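PDB 5HR4: MmeI from Methylophilus methylotrophus, which probably methylates adenine at N6 in DNA using S-adenosyl-L-methionine, as the modification activity of a type IIL restriction-modification enzyme. Local coordinates for residues A[224-229]-A[269-274]; A[213-218]-A[278-283]. All blocks are in the same frame, centred on the assembly; numbering follows the deposited sequence.

Interaction 1 of 2, residues A[224-229]-A[269-274]; sequences DLAHHI and AQFDKA
With CG anti to the backbone N (chi1 172°), Leu-225 lays its CD2 methyl out toward Phe-271, whose own CG stands anti to the carbonyl carbon (chi1 -73°), placing the ring under that methyl. CD2 sits over one ring face, 3.6 Å from the ring centroid and 16° off the ring normal, a CH-pi contact; its closest ring atom is CG of Phe-271, 3.5 Å from Leu-225 CD2. The two side chains cross obliquely. Ala-226 uses the same ring differently: its CB comes in at the edge, near the ring plane, 3.8 Å from Phe-271 CD1, and also lies 4.2 Å from the CB of Ala-269. Ile-229 CD1 adds a looser, oblique approach, 4.3 Å from Phe-271 CE1. The polar link is indirect. Water 1, at the ring edge, accepts from Ala-226 N at 2.6 Å and from Phe-271 N at 3.2 Å, so one oxygen takes up a backbone N-H from each segment. Tyr-189 of helix 183-200 also packs on Phe-271, Ala-269 and Ile-229. An alanine in place of Phe-271 would remove the ring that Leu-225 and Ala-226 share, and would probably loosen the fit between helix 225-235 and this loop. The next residue along the chain, Asp-272, caps helix 273-283, its OD1 bonding to Met-275 N. What results is the first turn of helix 225-235 docked on the loop leading into an N-capped helix, within the helical region that includes the helicase spacer domain of MmeI.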
ATOM      1  N   ASP A 224       0.666 -44.039  -8.776  1.00 44.95           N
ATOM      2  CA  ASP A 224      -0.676 -44.095  -9.343  1.00 42.51           C
ATOM      3  C   ASP A 224      -1.604 -42.980  -8.858  1.00 39.07           C
ATOM      4  O   ASP A 224      -2.760 -42.927  -9.290  1.00 37.70           O
ATOM      5  CB  ASP A 224      -1.311 -45.466  -9.044  1.00 44.93           C
ATOM      6  CG  ASP A 224      -1.647 -45.666  -7.561  1.00 46.96           C
ATOM      7  OD1 ASP A 224      -1.051 -44.992  -6.684  1.00 51.18           O
ATOM      8  OD2 ASP A 224      -2.513 -46.523  -7.274  1.00 46.83           O
ATOM      9  N   LEU A 225      -1.132 -42.076  -7.998  1.00 38.57           N
ATOM     10  CA  LEU A 225      -2.052 -41.139  -7.360  1.00 37.93           C
ATOM     11  C   LEU A 225      -2.739 -40.239  -8.374  1.00 37.33           C
ATOM     12  O   LEU A 225      -3.930 -39.930  -8.232  1.00 40.45           O
ATOM     13  CB  LEU A 225      -1.318 -40.289  -6.330  1.00 38.09           C
ATOM     14  CG  LEU A 225      -2.168 -39.165  -5.760  1.00 35.01           C
ATOM     15  CD1 LEU A 225      -3.404 -39.725  -5.023  1.00 37.49           C
ATOM     16  CD2 LEU A 225      -1.295 -38.355  -4.834  1.00 37.61           C
ATOM     17  N   ALA A 226      -2.015 -39.801  -9.404  1.00 34.88           N
ATOM     18  CA  ALA A 226      -2.606 -38.817 -10.298  1.00 34.51           C
ATOM     19  C   ALA A 226      -3.654 -39.426 -11.210  1.00 36.93           C
ATOM     20  O   ALA A 226      -4.525 -38.691 -11.699  1.00 33.51           O
ATOM     21  CB  ALA A 226      -1.533 -38.124 -11.126  1.00 35.50           C
ATOM     22  N   HIS A 227      -3.596 -40.741 -11.449  1.00 34.36           N
ATOM     23  CA  HIS A 227      -4.654 -41.378 -12.224  1.00 35.81           C
ATOM     24  C   HIS A 227      -5.957 -41.332 -11.453  1.00 35.02           C
ATOM     25  O   HIS A 227      -6.989 -40.904 -11.982  1.00 35.79           O
ATOM     26  CB  HIS A 227      -4.316 -42.837 -12.565  1.00 35.12           C
ATOM     27  CG  HIS A 227      -2.917 -43.062 -13.044  1.00 35.57           C
ATOM     28  ND1 HIS A 227      -2.256 -42.179 -13.871  1.00 38.22           N
ATOM     29  CD2 HIS A 227      -2.046 -44.074 -12.798  1.00 36.70           C
ATOM     30  CE1 HIS A 227      -1.039 -42.638 -14.117  1.00 38.87           C
ATOM     31  NE2 HIS A 227      -0.886 -43.785 -13.477  1.00 35.28           N
ATOM     32  N   HIS A 228      -5.919 -41.783 -10.189  1.00 37.41           N
ATOM     33  CA  HIS A 228      -7.117 -41.810  -9.358  1.00 34.46           C
ATOM     34  C   HIS A 228      -7.674 -40.414  -9.151  1.00 31.88           C
ATOM     35  O   HIS A 228      -8.891 -40.223  -9.145  1.00 36.09           O
ATOM     36  CB  HIS A 228      -6.818 -42.451  -8.006  1.00 34.99           C
ATOM     37  CG  HIS A 228      -6.572 -43.925  -8.066  1.00 34.47           C
ATOM     38  ND1 HIS A 228      -7.465 -44.847  -7.569  1.00 37.65           N
ATOM     39  CD2 HIS A 228      -5.521 -44.637  -8.535  1.00 36.22           C
ATOM     40  CE1 HIS A 228      -6.979 -46.064  -7.736  1.00 36.56           C
ATOM     41  NE2 HIS A 228      -5.798 -45.964  -8.317  1.00 36.72           N
ATOM     42  N   ILE A 229      -6.811 -39.419  -8.960  1.00 33.64           N
ATOM     43  CA  ILE A 229      -7.349 -38.072  -8.795  1.00 36.33           C
ATOM     44  C   ILE A 229      -8.069 -37.639 -10.070  1.00 32.43           C
ATOM     45  O   ILE A 229      -9.168 -37.077 -10.013  1.00 37.37           O
ATOM     46  CB  ILE A 229      -6.243 -37.088  -8.355  1.00 32.82           C
ATOM     47  CG1 ILE A 229      -5.861 -37.401  -6.909  1.00 31.98           C
ATOM     48  CG2 ILE A 229      -6.710 -35.640  -8.434  1.00 26.93           C
ATOM     49  CD1 ILE A 229      -4.902 -36.412  -6.280  1.00 32.81           C
ATOM     50  N   ALA A 269      -1.572 -35.434 -13.778  1.00 33.08           N
ATOM     51  CA  ALA A 269      -0.286 -35.013 -13.241  1.00 31.83           C
ATOM     52  C   ALA A 269       0.544 -36.254 -12.915  1.00 37.50           C
ATOM     53  O   ALA A 269       0.276 -37.347 -13.426  1.00 34.87           O
ATOM     54  CB  ALA A 269      -0.493 -34.130 -12.000  1.00 31.77           C
ATOM     55  N   GLN A 270       1.557 -36.095 -12.060  1.00 37.83           N
ATOM     56  CA  GLN A 270       2.361 -37.219 -11.601  1.00 34.55           C
ATOM     57  C   GLN A 270       2.924 -36.889 -10.229  1.00 37.27           C
ATOM     58  O   GLN A 270       3.414 -35.779 -10.008  1.00 32.71           O
ATOM     59  CB  GLN A 270       3.493 -37.553 -12.579  1.00 32.63           C
ATOM     60  CG  GLN A 270       4.305 -38.779 -12.173  1.00 34.93           C
ATOM     61  CD  GLN A 270       3.496 -40.075 -12.168  1.00 42.78           C
ATOM     62  OE1 GLN A 270       2.276 -40.074 -12.016  1.00 52.96           O
ATOM     63  NE2 GLN A 270       4.184 -41.193 -12.344  1.00 48.31           N
ATOM     64  N   PHE A 271       2.830 -37.847  -9.314  1.00 39.26           N
ATOM     65  CA  PHE A 271       3.228 -37.664  -7.930  1.00 40.66           C
ATOM     66  C   PHE A 271       4.356 -38.639  -7.595  1.00 41.23           C
ATOM     67  O   PHE A 271       4.594 -39.617  -8.306  1.00 41.99           O
ATOM     68  CB  PHE A 271       2.036 -37.876  -6.966  1.00 36.85           C
ATOM     69  CG  PHE A 271       1.014 -36.759  -6.969  1.00 35.86           C
ATOM     70  CD1 PHE A 271      -0.004 -36.727  -7.907  1.00 35.90           C
ATOM     71  CD2 PHE A 271       1.034 -35.773  -5.992  1.00 43.81           C
ATOM     72  CE1 PHE A 271      -0.958 -35.705  -7.897  1.00 33.59           C
ATOM     73  CE2 PHE A 271       0.078 -34.745  -5.976  1.00 37.47           C
ATOM     74  CZ  PHE A 271      -0.910 -34.715  -6.936  1.00 33.39           C
ATOM     75  N   ASP A 272       5.065 -38.358  -6.502  1.00 42.96           N
ATOM     76  CA  ASP A 272       5.925 -39.377  -5.916  1.00 42.52           C
ATOM     77  C   ASP A 272       5.605 -39.526  -4.429  1.00 44.05           C
ATOM     78  O   ASP A 272       4.575 -39.025  -3.954  1.00 42.17           O
ATOM     79  CB  ASP A 272       7.400 -39.040  -6.145  1.00 40.00           C
ATOM     80  CG  ASP A 272       7.822 -37.748  -5.456  1.00 54.09           C
ATOM     81  OD1 ASP A 272       6.938 -36.990  -4.993  1.00 44.51           O
ATOM     82  OD2 ASP A 272       9.050 -37.489  -5.385  1.00 68.24           O
ATOM     83  N   LYS A 273       6.485 -40.205  -3.693  1.00 43.78           N
ATOM     84  CA  LYS A 273       6.240 -40.478  -2.282  1.00 42.33           C
ATOM     85  C   LYS A 273       6.043 -39.184  -1.494  1.00 42.86           C
ATOM     86  O   LYS A 273       5.059 -39.035  -0.759  1.00 42.71           O
ATOM     87  CB  LYS A 273       7.397 -41.307  -1.716  1.00 43.39           C
ATOM     88  CG  LYS A 273       7.212 -41.802  -0.285  1.00 44.63           C
ATOM     89  CD  LYS A 273       8.058 -43.044  -0.019  1.00 45.79           C
ATOM     90  CE  LYS A 273       8.072 -43.407   1.456  1.00 44.81           C
ATOM     91  NZ  LYS A 273       8.746 -42.328   2.252  1.00 53.67           N
ATOM     92  N   ALA A 274       6.951 -38.220  -1.662  1.00 41.03           N
ATOM     93  CA  ALA A 274       6.919 -37.030  -0.815  1.00 39.19           C
ATOM     94  C   ALA A 274       5.745 -36.122  -1.158  1.00 41.07           C
ATOM     95  O   ALA A 274       5.187 -35.469  -0.266  1.00 40.33           O
ATOM     96  CB  ALA A 274       8.230 -36.254  -0.931  1.00 35.36           C
TER
HETATM   97  O   HOH W   1       0.599 -40.187  -9.394  1.00 42.79           O

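Interaction 2 of 2, residues A[213-218]-A[278-283]; sequences YIETKT and ALLDLC. With CA (calcium ion), chain G.
Leu-280 meets helix 209-217 through its CD2 methyl, which lies 3.7 Å from Ile-214 CG2 and 3.6 Å from Glu-215 CG. Ile-214 and Leu-280 slide past each other in opposite directions, each pointing from its own helix toward the other, while the aliphatic part of Glu-215 crosses Leu-280 obliquely from the more exposed flank. The other branch of Ile-214, extended to CD1 (chi2 179°), reaches in to Leu-279 CD2 at 4.1 Å and, more loosely, to Cys-283 SG at 4.4 Å. One isoleucine thus spans about a turn of the facing helix. This is apolar helix-helix packing in the helical part of MmeI that includes the spacer domain: the segment axes approach to 11.1 Å and run at 134° between their N-to-C directions. Around that layer, Glu-215 OE2 is held by Gln-211 NE2, and Ile-214 O accepts from Arg-276 NH2, a polar tie between the same two helices. Leu-225 touches Ile-214, and Ile-229 touches Leu-279, both from helix 225-235; Leu-197 and Phe-210 pack on Cys-283. While its sulfur faces this packing, Cys-283 turns its carbonyl to a calcium ion, with O 2.3 Å from the metal. Water 2, Gln-158 OE1, Asp-201 OD2 and Leu-285 O also bind the ion. Because Cys-283 ends helix 273-283, the negative end of the helix dipole would probably strengthen that carbonyl as a ligand.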
ATOM      1  N   TYR A 213      -9.625 -42.420   0.879  1.00 42.04           N
ATOM      2  CA  TYR A 213      -9.431 -42.984  -0.452  1.00 38.42           C
ATOM      3  C   TYR A 213      -7.952 -43.003  -0.808  1.00 42.86           C
ATOM      4  O   TYR A 213      -7.397 -44.048  -1.171  1.00 45.37           O
ATOM      5  CB  TYR A 213     -10.238 -42.200  -1.492  1.00 32.70           C
ATOM      6  CG  TYR A 213     -10.174 -42.822  -2.867  1.00 41.21           C
ATOM      7  CD1 TYR A 213     -11.189 -43.656  -3.332  1.00 42.97           C
ATOM      8  CD2 TYR A 213      -9.085 -42.591  -3.702  1.00 35.03           C
ATOM      9  CE1 TYR A 213     -11.113 -44.232  -4.596  1.00 39.54           C
ATOM     10  CE2 TYR A 213      -9.001 -43.160  -4.949  1.00 34.89           C
ATOM     11  CZ  TYR A 213     -10.008 -43.979  -5.396  1.00 41.79           C
ATOM     12  OH  TYR A 213      -9.898 -44.532  -6.657  1.00 44.24           O
ATOM     13  N   ILE A 214      -7.292 -41.851  -0.685  1.00 41.17           N
ATOM     14  CA  ILE A 214      -5.859 -41.768  -0.936  1.00 38.38           C
ATOM     15  C   ILE A 214      -5.105 -42.793  -0.091  1.00 42.23           C
ATOM     16  O   ILE A 214      -4.215 -43.494  -0.584  1.00 46.44           O
ATOM     17  CB  ILE A 214      -5.378 -40.328  -0.675  1.00 37.34           C
ATOM     18  CG1 ILE A 214      -6.181 -39.347  -1.530  1.00 35.73           C
ATOM     19  CG2 ILE A 214      -3.900 -40.172  -0.981  1.00 38.23           C
ATOM     20  CD1 ILE A 214      -5.792 -37.911  -1.326  1.00 28.14           C
ATOM     21  N   GLU A 215      -5.459 -42.921   1.184  1.00 45.94           N
ATOM     22  CA  GLU A 215      -4.718 -43.837   2.044  1.00 46.42           C
ATOM     23  C   GLU A 215      -4.968 -45.307   1.716  1.00 45.83           C
ATOM     24  O   GLU A 215      -4.121 -46.148   2.040  1.00 48.79           O
ATOM     25  CB  GLU A 215      -5.056 -43.580   3.511  1.00 45.25           C
ATOM     26  CG  GLU A 215      -4.509 -42.266   4.063  1.00 48.89           C
ATOM     27  CD  GLU A 215      -5.025 -41.959   5.467  1.00 49.98           C
ATOM     28  OE1 GLU A 215      -5.944 -42.676   5.928  1.00 50.88           O
ATOM     29  OE2 GLU A 215      -4.513 -41.000   6.106  1.00 57.67           O
ATOM     30  N   THR A 216      -6.084 -45.647   1.081  1.00 38.72           N
ATOM     31  CA  THR A 216      -6.427 -47.052   0.899  1.00 44.27           C
ATOM     32  C   THR A 216      -6.365 -47.515  -0.551  1.00 47.32           C
ATOM     33  O   THR A 216      -6.010 -48.669  -0.816  1.00 42.46           O
ATOM     34  CB  THR A 216      -7.828 -47.331   1.467  1.00 43.19           C
ATOM     35  OG1 THR A 216      -8.805 -46.606   0.715  1.00 45.57           O
ATOM     36  CG2 THR A 216      -7.917 -46.902   2.931  1.00 36.43           C
ATOM     37  N   LYS A 217      -6.686 -46.646  -1.505  1.00 44.79           N
ATOM     38  CA  LYS A 217      -6.729 -47.036  -2.902  1.00 43.98           C
ATOM     39  C   LYS A 217      -5.544 -46.506  -3.699  1.00 42.95           C
ATOM     40  O   LYS A 217      -5.528 -46.646  -4.923  1.00 48.98           O
ATOM     41  CB  LYS A 217      -8.048 -46.571  -3.528  1.00 42.76           C
ATOM     42  CG  LYS A 217      -9.280 -47.248  -2.934  1.00 45.68           C
ATOM     43  CD  LYS A 217     -10.256 -47.755  -4.006  1.00 50.58           C
ATOM     44  CE  LYS A 217      -9.851 -49.124  -4.545  1.00 52.93           C
ATOM     45  NZ  LYS A 217     -10.973 -49.804  -5.249  1.00 54.67           N
ATOM     46  N   THR A 218      -4.543 -45.932  -3.039  1.00 43.78           N
ATOM     47  CA  THR A 218      -3.424 -45.281  -3.707  1.00 46.29           C
ATOM     48  C   THR A 218      -2.103 -45.806  -3.165  1.00 45.98           C
ATOM     49  O   THR A 218      -1.939 -45.965  -1.953  1.00 44.52           O
ATOM     50  CB  THR A 218      -3.497 -43.756  -3.535  1.00 45.08           C
ATOM     51  OG1 THR A 218      -4.512 -43.239  -4.403  1.00 53.41           O
ATOM     52  CG2 THR A 218      -2.190 -43.109  -3.880  1.00 45.23           C
ATOM     53  N   ALA A 278       2.912 -35.038   1.452  1.00 34.24           N
ATOM     54  CA  ALA A 278       2.521 -33.638   1.614  1.00 38.10           C
ATOM     55  C   ALA A 278       1.011 -33.454   1.476  1.00 40.93           C
ATOM     56  O   ALA A 278       0.398 -32.697   2.240  1.00 41.89           O
ATOM     57  CB  ALA A 278       3.263 -32.763   0.604  1.00 28.81           C
ATOM     58  N   LEU A 279       0.389 -34.153   0.518  1.00 39.50           N
ATOM     59  CA  LEU A 279      -1.054 -34.037   0.334  1.00 40.23           C
ATOM     60  C   LEU A 279      -1.827 -34.769   1.428  1.00 38.76           C
ATOM     61  O   LEU A 279      -2.879 -34.293   1.867  1.00 38.17           O
ATOM     62  CB  LEU A 279      -1.459 -34.562  -1.051  1.00 41.69           C
ATOM     63  CG  LEU A 279      -2.956 -34.488  -1.413  1.00 39.61           C
ATOM     64  CD1 LEU A 279      -3.492 -33.066  -1.364  1.00 32.21           C
ATOM     65  CD2 LEU A 279      -3.200 -35.106  -2.796  1.00 37.23           C
ATOM     66  N   LEU A 280      -1.345 -35.935   1.866  1.00 37.21           N
ATOM     67  CA  LEU A 280      -1.951 -36.568   3.031  1.00 36.35           C
ATOM     68  C   LEU A 280      -1.724 -35.721   4.279  1.00 44.77           C
ATOM     69  O   LEU A 280      -2.580 -35.652   5.170  1.00 39.79           O
ATOM     70  CB  LEU A 280      -1.375 -37.968   3.227  1.00 32.74           C
ATOM     71  CG  LEU A 280      -1.908 -39.053   2.306  1.00 36.88           C
ATOM     72  CD1 LEU A 280      -1.130 -40.355   2.510  1.00 38.60           C
ATOM     73  CD2 LEU A 280      -3.391 -39.241   2.557  1.00 33.85           C
ATOM     74  N   ASP A 281      -0.560 -35.078   4.355  1.00 45.32           N
ATOM     75  CA  ASP A 281      -0.283 -34.125   5.419  1.00 43.22           C
ATOM     76  C   ASP A 281      -1.350 -33.042   5.479  1.00 44.38           C
ATOM     77  O   ASP A 281      -1.868 -32.724   6.555  1.00 45.76           O
ATOM     78  CB  ASP A 281       1.086 -33.512   5.178  1.00 48.09           C
ATOM     79  CG  ASP A 281       1.802 -33.239   6.430  1.00 54.80           C
ATOM     80  OD1 ASP A 281       1.503 -32.188   7.039  1.00 55.55           O
ATOM     81  OD2 ASP A 281       2.657 -34.079   6.791  1.00 63.47           O
ATOM     82  N   LEU A 282      -1.676 -32.445   4.330  1.00 40.72           N
ATOM     83  CA  LEU A 282      -2.718 -31.427   4.312  1.00 38.69           C
ATOM     84  C   LEU A 282      -4.068 -32.017   4.714  1.00 41.51           C
ATOM     85  O   LEU A 282      -4.859 -31.366   5.409  1.00 37.60           O
ATOM     86  CB  LEU A 282      -2.783 -30.776   2.929  1.00 38.56           C
ATOM     87  CG  LEU A 282      -1.613 -29.865   2.539  1.00 39.60           C
ATOM     88  CD1 LEU A 282      -1.785 -29.339   1.130  1.00 35.71           C
ATOM     89  CD2 LEU A 282      -1.499 -28.705   3.512  1.00 39.35           C
ATOM     90  N   CYS A 283      -4.343 -33.261   4.306  1.00 41.92           N
ATOM     91  CA  CYS A 283      -5.630 -33.871   4.646  1.00 46.08           C
ATOM     92  C   CYS A 283      -5.806 -33.984   6.149  1.00 42.59           C
ATOM     93  O   CYS A 283      -6.913 -33.798   6.667  1.00 41.61           O
ATOM     94  CB  CYS A 283      -5.770 -35.258   4.019  1.00 43.93           C
ATOM     95  SG  CYS A 283      -5.912 -35.281   2.243  1.00 48.15           S
TER
HETATM   96 CA    CA G1001      -8.951 -33.076   7.363  1.00 39.08          CA
HETATM   97  O   HOH W   2      -9.420 -35.333   6.677  1.00 36.75           O

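How the interactions relate
Both interactions use helix 273-283: interaction 1 at the loop leading into it, interaction 2 along its last turns, with centres about 10 Å apart. Their partners, helices 209-217 and 225-235, follow each other in the chain, so the order is 213-218, 224-229, 269-274, 278-283 and interaction 1 is nested inside the loop closed by interaction 2. The two are also joined directly, His-228 ND1 lying 2.6 Å from Tyr-213 OH in a probable hydrogen bond. Helices 209-217 and 225-235 thus both pack on helix 273-283, whose last residue, in interaction 2, binds the calcium ion, with the bound DNA about 31 Å (interaction 1) and about 26 Å (interaction 2) away at the nearest atoms.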